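Side-chain contacts in NADPH-dependent aldehyde reductase YqhD (Escherichia coli, PDB 4QGS), which reduces a broad range of short-chain aldehydes with NADPH, using one zinc ion per subunit, and works most efficiently on butanal, propanal, acrolein and malondialdehyde: residues W275-L280 with P301-E306; N305-T310 with H383-D388; E283-H288 with A293-I298; P365-K370 with R392-A397. All coordinates share one frame; numbering follows the deposited sequence.

Contact 1: W275-L280 with P301-E306; sequences WATHML and PALWNE. With ZN (zinc ion), chain B.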
loop_
_atom_site.group_PDB
_atom_site.type_symbol
_atom_site.label_atom_id
_atom_site.label_comp_id
_atom_site.label_asym_id
_atom_site.label_seq_id
_atom_site.Cartn_x
_atom_site.Cartn_y
_atom_site.Cartn_z
ATOM N N TRP A 275 6.212 -5.793 -10.075
ATOM C CA TRP A 275 6.335 -4.443 -9.505
ATOM C C TRP A 275 6.780 -3.402 -10.515
ATOM O O TRP A 275 6.969 -2.250 -10.147
ATOM C CB TRP A 275 7.262 -4.419 -8.284
ATOM C CG TRP A 275 6.705 -5.296 -7.199
ATOM C CD1 TRP A 275 7.205 -6.496 -6.780
ATOM C CD2 TRP A 275 5.500 -5.079 -6.460
ATOM N NE1 TRP A 275 6.395 -7.028 -5.798
ATOM C CE2 TRP A 275 5.341 -6.175 -5.586
ATOM C CE3 TRP A 275 4.544 -4.054 -6.437
ATOM C CZ2 TRP A 275 4.271 -6.279 -4.707
ATOM C CZ3 TRP A 275 3.481 -4.159 -5.568
ATOM C CH2 TRP A 275 3.357 -5.262 -4.707
ATOM N N ALA A 276 6.925 -3.797 -11.777
ATOM C CA ALA A 276 7.315 -2.823 -12.803
ATOM C C ALA A 276 6.227 -1.771 -13.007
ATOM O O ALA A 276 6.531 -0.603 -13.281
ATOM C CB ALA A 276 7.627 -3.518 -14.117
ATOM N N THR A 277 4.966 -2.180 -12.884
ATOM C CA THR A 277 3.855 -1.217 -12.994
ATOM C C THR A 277 3.973 -0.148 -11.906
ATOM O O THR A 277 3.839 1.053 -12.185
ATOM C CB THR A 277 2.484 -1.920 -12.913
ATOM O OG1 THR A 277 2.293 -2.721 -14.091
ATOM C CG2 THR A 277 1.326 -0.892 -12.805
ATOM N N HIS A 278 4.259 -0.574 -10.676
ATOM C CA HIS A 278 4.532 0.365 -9.591
ATOM C C HIS A 278 5.740 1.272 -9.875
ATOM O O HIS A 278 5.657 2.479 -9.656
ATOM C CB HIS A 278 4.728 -0.381 -8.252
ATOM C CG HIS A 278 3.471 -0.481 -7.437
ATOM N ND1 HIS A 278 2.434 -1.331 -7.763
ATOM C CD2 HIS A 278 3.059 0.198 -6.334
ATOM C CE1 HIS A 278 1.447 -1.179 -6.894
ATOM N NE2 HIS A 278 1.806 -0.259 -6.011
ATOM N N MET A 279 6.849 0.710 -10.363
ATOM C CA MET A 279 8.046 1.517 -10.579
ATOM C C MET A 279 7.823 2.566 -11.668
ATOM O O MET A 279 8.236 3.728 -11.511
ATOM C CB MET A 279 9.240 0.623 -10.930
ATOM C CG MET A 279 9.631 -0.332 -9.792
ATOM S SD MET A 279 9.992 0.509 -8.234
ATOM C CE MET A 279 8.481 0.216 -7.330
ATOM N N LEU A 280 7.155 2.171 -12.753
ATOM C CA LEU A 280 6.834 3.113 -13.839
ATOM C C LEU A 280 5.827 4.151 -13.370
ATOM O O LEU A 280 5.949 5.343 -13.661
ATOM C CB LEU A 280 6.277 2.377 -15.061
ATOM C CG LEU A 280 7.256 1.520 -15.883
ATOM C CD1 LEU A 280 6.580 1.002 -17.150
ATOM C CD2 LEU A 280 8.475 2.318 -16.235
ATOM N N PRO A 301 -2.456 -1.731 -17.905
ATOM C CA PRO A 301 -2.918 -2.403 -19.124
ATOM C C PRO A 301 -1.922 -2.244 -20.273
ATOM O O PRO A 301 -1.789 -3.167 -21.074
ATOM C CB PRO A 301 -4.253 -1.728 -19.425
ATOM C CG PRO A 301 -4.181 -0.383 -18.726
ATOM C CD PRO A 301 -3.349 -0.618 -17.510
ATOM N N ALA A 302 -1.221 -1.112 -20.344
ATOM C CA ALA A 302 -0.189 -0.946 -21.363
ATOM C C ALA A 302 0.959 -1.929 -21.138
ATOM O O ALA A 302 1.493 -2.515 -22.089
ATOM C CB ALA A 302 0.333 0.498 -21.377
ATOM N N LEU A 303 1.333 -2.122 -19.874
ATOM C CA LEU A 303 2.431 -3.033 -19.547
ATOM C C LEU A 303 2.054 -4.472 -19.883
ATOM O O LEU A 303 2.879 -5.235 -20.414
ATOM C CB LEU A 303 2.816 -2.898 -18.066
ATOM C CG LEU A 303 4.043 -3.720 -17.643
ATOM C CD1 LEU A 303 4.920 -2.982 -16.623
ATOM C CD2 LEU A 303 3.614 -5.074 -17.092
ATOM N N TRP A 304 0.825 -4.849 -19.548
ATOM C CA TRP A 304 0.358 -6.207 -19.819
ATOM C C TRP A 304 0.383 -6.520 -21.316
ATOM O O TRP A 304 0.821 -7.596 -21.725
ATOM C CB TRP A 304 -1.043 -6.398 -19.255
ATOM C CG TRP A 304 -1.065 -6.821 -17.820
ATOM C CD1 TRP A 304 0.000 -7.096 -17.008
ATOM C CD2 TRP A 304 -2.237 -7.021 -17.031
ATOM N NE1 TRP A 304 -0.446 -7.472 -15.757
ATOM C CE2 TRP A 304 -1.814 -7.430 -15.746
ATOM C CE3 TRP A 304 -3.600 -6.899 -17.291
ATOM C CZ2 TRP A 304 -2.720 -7.707 -14.718
ATOM C CZ3 TRP A 304 -4.502 -7.180 -16.269
ATOM C CH2 TRP A 304 -4.054 -7.595 -15.000
ATOM N N ASN A 305 -0.051 -5.576 -22.147
ATOM C CA ASN A 305 -0.009 -5.829 -23.583
ATOM C C ASN A 305 1.425 -5.981 -24.070
ATOM O O ASN A 305 1.727 -6.849 -24.892
ATOM C CB ASN A 305 -0.701 -4.719 -24.377
ATOM C CG ASN A 305 -0.531 -4.908 -25.870
ATOM O OD1 ASN A 305 -1.031 -5.880 -26.446
ATOM N ND2 ASN A 305 0.203 -4.007 -26.498
ATOM N N GLU A 306 2.317 -5.153 -23.539
ATOM C CA GLU A 306 3.718 -5.206 -23.918
ATOM C C GLU A 306 4.386 -6.515 -23.471
ATOM O O GLU A 306 5.257 -7.045 -24.157
ATOM C CB GLU A 306 4.459 -4.003 -23.332
ATOM C CG GLU A 306 5.960 -4.038 -23.526
ATOM C CD GLU A 306 6.359 -3.913 -24.982
ATOM O OE1 GLU A 306 5.641 -3.224 -25.742
ATOM O OE2 GLU A 306 7.381 -4.521 -25.365
HETATM ZN ZN ZN B . 0.679 0.608 -4.392
HETATM O O HOH W 1 2.470 0.951 -3.359
HETATM O O HOH W 2 0.105 1.286 -2.433
#
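One methyl group, CD1 of L303, makes the closest approach to all three residues it meets on the first turns of helix 276-288: A276, T277 and L280. It lies 3.7 Å from A276 CB and, at the same distance of 3.7 Å, against T277 OG1, while L280 CD1 stands farther off at 4.3 Å from L303 CD1. The reach of the leucine comes from its first torsion, which sets CG anti to the backbone N (chi1 -175°) and sends the branched end across to the other helix. T277 turns its hydroxyl oxygen, not its methyl, to this leucine; OG1 also lies 4.0 Å from L303 CB, a van der Waals contact with the base of the side chain. With L303 shortened to alanine, A276 and L280 would probably lose their apolar mate here and a gap would open between the helices. The segments' axes run 10.5 Å apart at an angle of 130°, and helix 292-306 is kinked at P301, whose nitrogen cannot bond to the preceding turn. Next to T277, H278 binds zinc through NE2, with two waters, D205, H209 and H292 completing the site; E212 holds its ND1, and W275 CZ3 lies over one face of the imidazole, toward its rim. The packed helices belong to the helical C-terminal domain of iron-containing alcohol dehydrogenases, which carries the catalytic metal.

Contact 2: N305-T310 with H383-D388; sequences NEKRDT and HDITLD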
loop_
_atom_site.group_PDB
_atom_site.type_symbol
_atom_site.label_atom_id
_atom_site.label_comp_id
_atom_site.label_asym_id
_atom_site.label_seq_id
_atom_site.Cartn_x
_atom_site.Cartn_y
_atom_site.Cartn_z
ATOM N N ASN A 305 -0.051 -5.576 -22.147
ATOM C CA ASN A 305 -0.009 -5.829 -23.583
ATOM C C ASN A 305 1.425 -5.981 -24.070
ATOM O O ASN A 305 1.727 -6.849 -24.892
ATOM C CB ASN A 305 -0.701 -4.719 -24.377
ATOM C CG ASN A 305 -0.531 -4.908 -25.870
ATOM O OD1 ASN A 305 -1.031 -5.880 -26.446
ATOM N ND2 ASN A 305 0.203 -4.007 -26.498
ATOM N N GLU A 306 2.317 -5.153 -23.539
ATOM C CA GLU A 306 3.718 -5.206 -23.918
ATOM C C GLU A 306 4.386 -6.515 -23.471
ATOM O O GLU A 306 5.257 -7.045 -24.157
ATOM C CB GLU A 306 4.459 -4.003 -23.332
ATOM C CG GLU A 306 5.960 -4.038 -23.526
ATOM C CD GLU A 306 6.359 -3.913 -24.982
ATOM O OE1 GLU A 306 5.641 -3.224 -25.742
ATOM O OE2 GLU A 306 7.381 -4.521 -25.365
ATOM N N LYS A 307 3.972 -7.021 -22.317
ATOM C CA LYS A 307 4.590 -8.201 -21.735
ATOM C C LYS A 307 3.720 -9.440 -21.919
ATOM O O LYS A 307 3.792 -10.393 -21.129
ATOM C CB LYS A 307 4.873 -7.966 -20.248
ATOM C CG LYS A 307 5.847 -6.838 -19.962
ATOM C CD LYS A 307 7.194 -7.053 -20.654
ATOM C CE LYS A 307 7.907 -8.298 -20.123
ATOM N NZ LYS A 307 9.050 -8.692 -21.011
ATOM N N ARG A 308 2.883 -9.431 -22.950
ATOM C CA ARG A 308 1.910 -10.509 -23.119
ATOM C C ARG A 308 2.594 -11.834 -23.453
ATOM O O ARG A 308 2.002 -12.893 -23.273
ATOM C CB ARG A 308 0.890 -10.155 -24.201
ATOM C CG ARG A 308 1.500 -9.922 -25.580
ATOM C CD ARG A 308 0.488 -9.264 -26.491
ATOM N NE ARG A 308 -0.644 -10.141 -26.758
ATOM C CZ ARG A 308 -1.916 -9.763 -26.701
ATOM N NH1 ARG A 308 -2.875 -10.638 -26.964
ATOM N NH2 ARG A 308 -2.233 -8.516 -26.379
ATOM N N ASP A 309 3.831 -11.768 -23.935
ATOM C CA ASP A 309 4.604 -12.980 -24.207
ATOM C C ASP A 309 5.023 -13.687 -22.916
ATOM O O ASP A 309 4.664 -14.842 -22.688
ATOM C CB ASP A 309 5.848 -12.651 -25.039
ATOM C CG ASP A 309 5.510 -12.241 -26.453
ATOM O OD1 ASP A 309 4.583 -12.837 -27.043
ATOM O OD2 ASP A 309 6.158 -11.306 -26.965
ATOM N N THR A 310 5.795 -13.006 -22.077
ATOM C CA THR A 310 6.300 -13.638 -20.866
ATOM C C THR A 310 5.182 -13.876 -19.858
ATOM O O THR A 310 5.268 -14.795 -19.048
ATOM C CB THR A 310 7.396 -12.799 -20.185
ATOM O OG1 THR A 310 6.867 -11.515 -19.828
ATOM C CG2 THR A 310 8.585 -12.600 -21.109
ATOM N N HIS A 383 13.355 -9.291 -15.158
ATOM C CA HIS A 383 14.433 -8.311 -15.183
ATOM C C HIS A 383 14.737 -7.850 -16.605
ATOM O O HIS A 383 15.888 -7.545 -16.931
ATOM C CB HIS A 383 15.697 -8.881 -14.532
ATOM C CG HIS A 383 15.431 -9.672 -13.289
ATOM N ND1 HIS A 383 14.964 -9.097 -12.127
ATOM C CD2 HIS A 383 15.572 -10.994 -13.025
ATOM C CE1 HIS A 383 14.823 -10.031 -11.201
ATOM N NE2 HIS A 383 15.186 -11.190 -11.720
ATOM N N ASP A 384 13.698 -7.802 -17.439
ATOM C CA ASP A 384 13.847 -7.529 -18.864
ATOM C C ASP A 384 13.185 -6.234 -19.342
ATOM O O ASP A 384 13.189 -5.937 -20.537
ATOM C CB ASP A 384 13.296 -8.703 -19.679
ATOM C CG ASP A 384 11.846 -9.014 -19.364
ATOM O OD1 ASP A 384 11.252 -8.339 -18.498
ATOM O OD2 ASP A 384 11.288 -9.933 -19.995
ATOM N N ILE A 385 12.620 -5.458 -18.425
ATOM C CA ILE A 385 11.985 -4.210 -18.835
ATOM C C ILE A 385 13.037 -3.111 -18.734
ATOM O O ILE A 385 13.213 -2.463 -17.701
ATOM C CB ILE A 385 10.726 -3.916 -18.002
ATOM C CG1 ILE A 385 9.717 -5.047 -18.212
ATOM C CG2 ILE A 385 10.087 -2.562 -18.414
ATOM C CD1 ILE A 385 8.452 -4.937 -17.403
ATOM N N THR A 386 13.777 -2.963 -19.825
ATOM C CA THR A 386 14.829 -1.964 -19.942
ATOM C C THR A 386 14.228 -0.635 -20.405
ATOM O O THR A 386 13.027 -0.558 -20.649
ATOM C CB THR A 386 15.913 -2.445 -20.926
ATOM O OG1 THR A 386 15.269 -2.976 -22.086
ATOM C CG2 THR A 386 16.745 -3.554 -20.292
ATOM N N LEU A 387 15.046 0.407 -20.536
ATOM C CA LEU A 387 14.500 1.749 -20.799
ATOM C C LEU A 387 13.713 1.826 -22.107
ATOM O O LEU A 387 12.699 2.503 -22.184
ATOM C CB LEU A 387 15.613 2.791 -20.801
ATOM C CG LEU A 387 16.260 3.054 -19.441
ATOM C CD1 LEU A 387 17.422 4.030 -19.584
ATOM C CD2 LEU A 387 15.210 3.582 -18.440
ATOM N N ASP A 388 14.170 1.112 -23.128
ATOM C CA ASP A 388 13.459 1.097 -24.402
ATOM C C ASP A 388 12.097 0.414 -24.283
ATOM O O ASP A 388 11.160 0.776 -25.000
ATOM C CB ASP A 388 14.309 0.400 -25.479
ATOM C CG ASP A 388 14.718 -1.005 -25.083
ATOM O OD1 ASP A 388 14.344 -1.954 -25.802
ATOM O OD2 ASP A 388 15.413 -1.166 -24.055
HETATM O O HOH W 3 10.680 -6.540 -21.785
#
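The salt bridge between K307 and D384 ties the residue just past the end of helix 292-306 to the loop that leads into helix 387-396. K307 NZ stands 2.8 Å from D384 OD2 and meets it from above the carboxylate, 52° out of its plane. A second link goes through a water, which accepts from K307 NZ at 2.8 Å and donates to D384 O at 2.9 Å, so the ammonium group holds the carboxylate directly and the backbone carbonyl through the water. The lysine chain is bent at two successive bonds (chi2 -57°, chi3 -64°), which lays its methylenes over I385; K307 CD comes within 4.0 Å of I385 CG1. T310 CG2 also lies 4.0 Å from D384 OD2. A methionine in place of K307 would probably leave the D384 carboxylate without its charged mate and break the water link. D384 and I385 form a classic beta bulge opposite L379, with I385 at the centre of an inverse gamma turn. I385 also packs on S390 of helix 387-396, while L387, in the first turn of that helix, rests on L371 and E372 of helix 364-373.

Contact 3: E283-H288 with A293-I298; sequences ELTAMH and AQTLAI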
loop_
_atom_site.group_PDB
_atom_site.type_symbol
_atom_site.label_atom_id
_atom_site.label_comp_id
_atom_site.label_asym_id
_atom_site.label_seq_id
_atom_site.Cartn_x
_atom_site.Cartn_y
_atom_site.Cartn_z
ATOM N N GLU A 283 7.156 7.247 -11.232
ATOM C CA GLU A 283 7.714 8.405 -11.937
ATOM C C GLU A 283 6.627 9.370 -12.411
ATOM O O GLU A 283 6.869 10.576 -12.484
ATOM C CB GLU A 283 8.572 7.959 -13.128
ATOM C CG GLU A 283 9.714 7.019 -12.767
ATOM C CD GLU A 283 10.722 7.586 -11.779
ATOM O OE1 GLU A 283 10.712 8.792 -11.473
ATOM O OE2 GLU A 283 11.561 6.797 -11.302
ATOM N N LEU A 284 5.433 8.856 -12.721
ATOM C CA LEU A 284 4.305 9.726 -13.083
ATOM C C LEU A 284 3.832 10.558 -11.885
ATOM O O LEU A 284 3.475 11.728 -12.031
ATOM C CB LEU A 284 3.137 8.904 -13.654
ATOM C CG LEU A 284 3.454 8.204 -14.995
ATOM C CD1 LEU A 284 2.311 7.276 -15.401
ATOM C CD2 LEU A 284 3.688 9.258 -16.107
ATOM N N THR A 285 3.828 9.956 -10.699
ATOM C CA THR A 285 3.455 10.705 -9.504
ATOM C C THR A 285 4.508 11.769 -9.193
ATOM O O THR A 285 4.177 12.938 -8.941
ATOM C CB THR A 285 3.275 9.783 -8.271
ATOM O OG1 THR A 285 2.145 8.923 -8.478
ATOM C CG2 THR A 285 3.040 10.651 -7.018
ATOM N N ALA A 286 5.777 11.373 -9.238
ATOM C CA ALA A 286 6.878 12.275 -8.911
ATOM C C ALA A 286 6.916 13.474 -9.846
ATOM O O ALA A 286 7.125 14.613 -9.418
ATOM C CB ALA A 286 8.213 11.531 -8.963
ATOM N N MET A 287 6.689 13.222 -11.127
ATOM C CA MET A 287 6.823 14.288 -12.120
ATOM C C MET A 287 5.559 15.106 -12.357
ATOM O O MET A 287 5.643 16.318 -12.596
ATOM C CB MET A 287 7.296 13.709 -13.452
ATOM C CG MET A 287 7.628 14.793 -14.464
ATOM S SD MET A 287 8.428 14.122 -15.924
ATOM C CE MET A 287 9.979 13.529 -15.236
ATOM N N HIS A 288 4.397 14.455 -12.306
ATOM C CA HIS A 288 3.149 15.099 -12.696
ATOM C C HIS A 288 2.120 15.172 -11.567
ATOM O O HIS A 288 1.062 15.750 -11.755
ATOM C CB HIS A 288 2.521 14.380 -13.907
ATOM C CG HIS A 288 3.389 14.387 -15.132
ATOM N ND1 HIS A 288 3.779 15.551 -15.765
ATOM C CD2 HIS A 288 3.940 13.372 -15.841
ATOM C CE1 HIS A 288 4.549 15.252 -16.797
ATOM N NE2 HIS A 288 4.654 13.938 -16.872
ATOM N N ALA A 293 -2.716 5.524 -7.370
ATOM C CA ALA A 293 -3.560 4.553 -8.063
ATOM C C ALA A 293 -3.850 4.942 -9.507
ATOM O O ALA A 293 -4.014 4.067 -10.358
ATOM C CB ALA A 293 -4.871 4.356 -7.311
ATOM N N GLN A 294 -3.925 6.248 -9.785
ATOM C CA GLN A 294 -4.120 6.699 -11.165
ATOM C C GLN A 294 -2.943 6.267 -12.028
ATOM O O GLN A 294 -3.127 5.820 -13.163
ATOM C CB GLN A 294 -4.292 8.230 -11.225
ATOM C CG GLN A 294 -5.552 8.713 -10.545
ATOM C CD GLN A 294 -5.585 10.233 -10.375
ATOM O OE1 GLN A 294 -4.548 10.905 -10.433
ATOM N NE2 GLN A 294 -6.779 10.775 -10.145
ATOM N N THR A 295 -1.733 6.370 -11.491
ATOM C CA THR A 295 -0.567 5.987 -12.289
ATOM C C THR A 295 -0.576 4.481 -12.569
ATOM O O THR A 295 -0.119 4.041 -13.630
ATOM C CB THR A 295 0.758 6.369 -11.610
ATOM O OG1 THR A 295 0.999 5.510 -10.484
ATOM C CG2 THR A 295 0.725 7.851 -11.170
ATOM N N LEU A 296 -1.097 3.694 -11.628
ATOM C CA LEU A 296 -1.171 2.242 -11.824
ATOM C C LEU A 296 -2.209 1.864 -12.875
ATOM O O LEU A 296 -1.996 0.942 -13.671
ATOM C CB LEU A 296 -1.491 1.524 -10.496
ATOM C CG LEU A 296 -0.572 1.834 -9.311
ATOM C CD1 LEU A 296 -1.038 1.072 -8.041
ATOM C CD2 LEU A 296 0.891 1.532 -9.608
ATOM N N ALA A 297 -3.344 2.552 -12.859
ATOM C CA ALA A 297 -4.418 2.275 -13.801
ATOM C C ALA A 297 -3.971 2.605 -15.221
ATOM O O ALA A 297 -4.373 1.945 -16.180
ATOM C CB ALA A 297 -5.658 3.067 -13.441
ATOM N N ILE A 298 -3.128 3.624 -15.348
ATOM C CA ILE A 298 -2.577 3.971 -16.646
ATOM C C ILE A 298 -1.568 2.917 -17.126
ATOM O O ILE A 298 -1.667 2.401 -18.242
ATOM C CB ILE A 298 -1.873 5.357 -16.616
ATOM C CG1 ILE A 298 -2.886 6.489 -16.370
ATOM C CG2 ILE A 298 -1.090 5.606 -17.911
ATOM C CD1 ILE A 298 -2.235 7.752 -15.893
HETATM O O HOH W 4 2.693 6.080 -8.144
#
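T295 meets L284 and T285 inside an alpha-alpha hairpin, in which helix 276-288 turns back through a short loop into helix 292-306. Along the second helix, A293 directs its CB away from the partner and packs on N201 and V204 of helix 196-211. Q294 folds its OE1 back to the backbone N of D291 in the turn. T295 then carries the contact. Its first torsion (chi1 72°) sets CG2 anti to the carbonyl carbon and points that methyl at the other helix, where it lies 3.6 Å from L284 CB. The same methyl comes to 3.2 Å from T285 OG1, a tight carbon-oxygen approach, with the two threonine side chains crossing at about a right angle. Their hydroxyls do not bond to each other: a water donates to both, at 2.9 Å from T285 OG1 and 2.9 Å from T295 OG1. Each hydroxyl also has a backbone partner, so T285 is tied to the connecting loop at L290 O and T295 to the carbonyl of H292, a zinc ligand at the start of helix 292-306. The T295 side chain lies about 8 Å from the zinc ion, and its bond to H292 O probably helps to hold the backbone of that ligand. L296 faces away from helix segment 283-288 with its CB and packs on D205 and V208 in the helix that supplies two other zinc ligands. Further along, I298 turns back toward the hairpin partner, and its CG2 stops 4.5 Å from L284 CD1.

Contact 4: P365-K370 with R392-A397; sequences PALLKK and RIYEAA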
loop_
_atom_site.group_PDB
_atom_site.type_symbol
_atom_site.label_atom_id
_atom_site.label_comp_id
_atom_site.label_asym_id
_atom_site.label_seq_id
_atom_site.Cartn_x
_atom_site.Cartn_y
_atom_site.Cartn_z
ATOM N N PRO A 365 10.479 11.450 -22.496
ATOM C CA PRO A 365 11.940 11.460 -22.380
ATOM C C PRO A 365 12.415 11.828 -20.974
ATOM O O PRO A 365 13.383 11.241 -20.490
ATOM C CB PRO A 365 12.363 12.511 -23.409
ATOM C CG PRO A 365 11.303 12.428 -24.453
ATOM C CD PRO A 365 10.018 12.227 -23.660
ATOM N N ALA A 366 11.721 12.759 -20.325
ATOM C CA ALA A 366 12.081 13.146 -18.965
ATOM C C ALA A 366 11.794 12.017 -17.971
ATOM O O ALA A 366 12.555 11.828 -17.020
ATOM C CB ALA A 366 11.348 14.406 -18.562
ATOM N N LEU A 367 10.710 11.275 -18.194
ATOM C CA LEU A 367 10.378 10.132 -17.332
ATOM C C LEU A 367 11.462 9.053 -17.401
ATOM O O LEU A 367 11.871 8.489 -16.378
ATOM C CB LEU A 367 9.022 9.535 -17.719
ATOM C CG LEU A 367 7.807 10.420 -17.445
ATOM C CD1 LEU A 367 6.552 9.922 -18.179
ATOM C CD2 LEU A 367 7.540 10.536 -15.921
ATOM N N LEU A 368 11.928 8.773 -18.614
ATOM C CA LEU A 368 12.940 7.749 -18.814
ATOM C C LEU A 368 14.266 8.158 -18.177
ATOM O O LEU A 368 14.974 7.313 -17.635
ATOM C CB LEU A 368 13.118 7.451 -20.305
ATOM C CG LEU A 368 11.863 6.871 -20.963
ATOM C CD1 LEU A 368 11.984 6.903 -22.485
ATOM C CD2 LEU A 368 11.544 5.459 -20.471
ATOM N N LYS A 369 14.585 9.451 -18.228
ATOM C CA LYS A 369 15.768 9.970 -17.537
ATOM C C LYS A 369 15.663 9.725 -16.030
ATOM O O LYS A 369 16.627 9.336 -15.389
ATOM C CB LYS A 369 15.951 11.468 -17.817
ATOM C CG LYS A 369 16.414 11.772 -19.237
ATOM C CD LYS A 369 16.737 13.257 -19.421
ATOM C CE LYS A 369 17.334 13.543 -20.796
ATOM N NZ LYS A 369 16.401 13.263 -21.925
ATOM N N LYS A 370 14.478 9.949 -15.473
ATOM C CA LYS A 370 14.263 9.709 -14.051
ATOM C C LYS A 370 14.365 8.233 -13.692
ATOM O O LYS A 370 14.978 7.889 -12.679
ATOM C CB LYS A 370 12.909 10.261 -13.618
ATOM C CG LYS A 370 12.942 11.760 -13.329
ATOM C CD LYS A 370 13.921 12.056 -12.193
ATOM C CE LYS A 370 13.999 13.537 -11.880
ATOM N NZ LYS A 370 14.892 13.802 -10.706
ATOM N N ARG A 392 8.276 2.120 -24.624
ATOM C CA ARG A 392 7.146 1.597 -25.382
ATOM C C ARG A 392 5.876 1.528 -24.539
ATOM O O ARG A 392 4.771 1.739 -25.037
ATOM C CB ARG A 392 7.467 0.203 -25.932
ATOM C CG ARG A 392 8.414 0.221 -27.114
ATOM C CD ARG A 392 8.296 -1.062 -27.931
ATOM N NE ARG A 392 8.534 -2.242 -27.114
ATOM C CZ ARG A 392 9.726 -2.801 -26.937
ATOM N NH1 ARG A 392 10.800 -2.286 -27.530
ATOM N NH2 ARG A 392 9.845 -3.881 -26.174
ATOM N N ILE A 393 6.041 1.200 -23.264
ATOM C CA ILE A 393 4.904 1.104 -22.361
ATOM C C ILE A 393 4.267 2.476 -22.106
ATOM O O ILE A 393 3.053 2.619 -22.239
ATOM C CB ILE A 393 5.309 0.453 -21.037
ATOM C CG1 ILE A 393 5.700 -1.005 -21.276
ATOM C CG2 ILE A 393 4.144 0.516 -20.018
ATOM C CD1 ILE A 393 6.346 -1.643 -20.074
ATOM N N TYR A 394 5.077 3.473 -21.765
ATOM C CA TYR A 394 4.567 4.838 -21.590
ATOM C C TYR A 394 3.905 5.347 -22.876
ATOM O O TYR A 394 2.853 5.974 -22.855
ATOM C CB TYR A 394 5.683 5.795 -21.199
ATOM C CG TYR A 394 6.150 5.766 -19.755
ATOM C CD1 TYR A 394 5.248 5.762 -18.694
ATOM C CD2 TYR A 394 7.514 5.786 -19.464
ATOM C CE1 TYR A 394 5.702 5.763 -17.365
ATOM C CE2 TYR A 394 7.974 5.784 -18.157
ATOM C CZ TYR A 394 7.066 5.775 -17.111
ATOM O OH TYR A 394 7.562 5.780 -15.827
ATOM N N GLU A 395 4.534 5.062 -24.008
ATOM C CA GLU A 395 4.006 5.522 -25.282
ATOM C C GLU A 395 2.628 4.913 -25.564
ATOM O O GLU A 395 1.707 5.609 -25.992
ATOM C CB GLU A 395 4.989 5.187 -26.403
ATOM C CG GLU A 395 4.516 5.592 -27.774
ATOM C CD GLU A 395 4.485 7.098 -27.986
ATOM O OE1 GLU A 395 3.666 7.535 -28.817
ATOM O OE2 GLU A 395 5.277 7.843 -27.353
ATOM N N ALA A 396 2.486 3.617 -25.299
ATOM C CA ALA A 396 1.219 2.932 -25.515
ATOM C C ALA A 396 0.150 3.401 -24.536
ATOM O O ALA A 396 -1.031 3.214 -24.768
ATOM C CB ALA A 396 1.406 1.423 -25.397
ATOM N N ALA A 397 0.586 3.987 -23.431
ATOM C CA ALA A 397 -0.331 4.429 -22.391
ATOM C C ALA A 397 -0.869 5.829 -22.673
ATOM O O ALA A 397 -1.697 6.341 -21.916
ATOM C CB ALA A 397 0.363 4.398 -21.042
#
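Y394 meets two successive leucines of helix 364-373, one over a face of its ring and one at its edge, joining that helix to the C-terminal helix 387-396 in the all-helical half of the iron-containing alcohol dehydrogenase fold. L367 covers one face. Its CD1 methyl sits 4.2 Å from the ring centroid and only 3° off the ring normal, a CH-pi contact directly over the centre, and its CB adds a second touch on that side, 3.9 Å from Y394 CE2. L368, the next residue, works differently: its CD2 methyl reaches the rim of the ring near the ring plane, 4.2 Å from Y394 CD2. Face and edge are thus held by neighbouring residues on a single turn, which probably helps to set the tilt of the ring. The first torsion of the tyrosine (chi1 -78°) puts CG anti to the carbonyl carbon, and the ring extends from helix 387-396 toward the leucines. One shell out, I364 and L371 of the same leucine-bearing helix also touch Y394, while E283 reaches it from helix 276-288. L367 in turn rests on L284, so the methyl above the ring is backed by a third helix. L368 is placed partly by S390 and R391, earlier on helix 387-396. At the polar end of the tyrosine, the hydroxyl donates to a backbone carbonyl of helix 276-288, Y394 OH to L280 O.

Contacts 1 and 3 are two levels of one helix pair, contact 3 by the turn and contact 1 farther along; H278 CE1 of contact 1 touches L296 CD1 of contact 3 at 3.5 Å, beside the zinc. Contact 2, centred 8 Å from contact 1, extends its apolar patch, since I385 CD1 lies 3.7 Å from A276 CB and 4.1 Å from L303 CD1. Helix 387-396 serves contacts 2 and 4, and the salt bridge of E306 OE2 with R392 NH2 (2.7 Å) joins contacts 1 and 2, which share E306, to contact 4. Contact 4 meets contact 3 where L284 CD2 and L367 CD1 stand 3.6 Å apart; its Y394 side chain remains about 10 Å from that of H278.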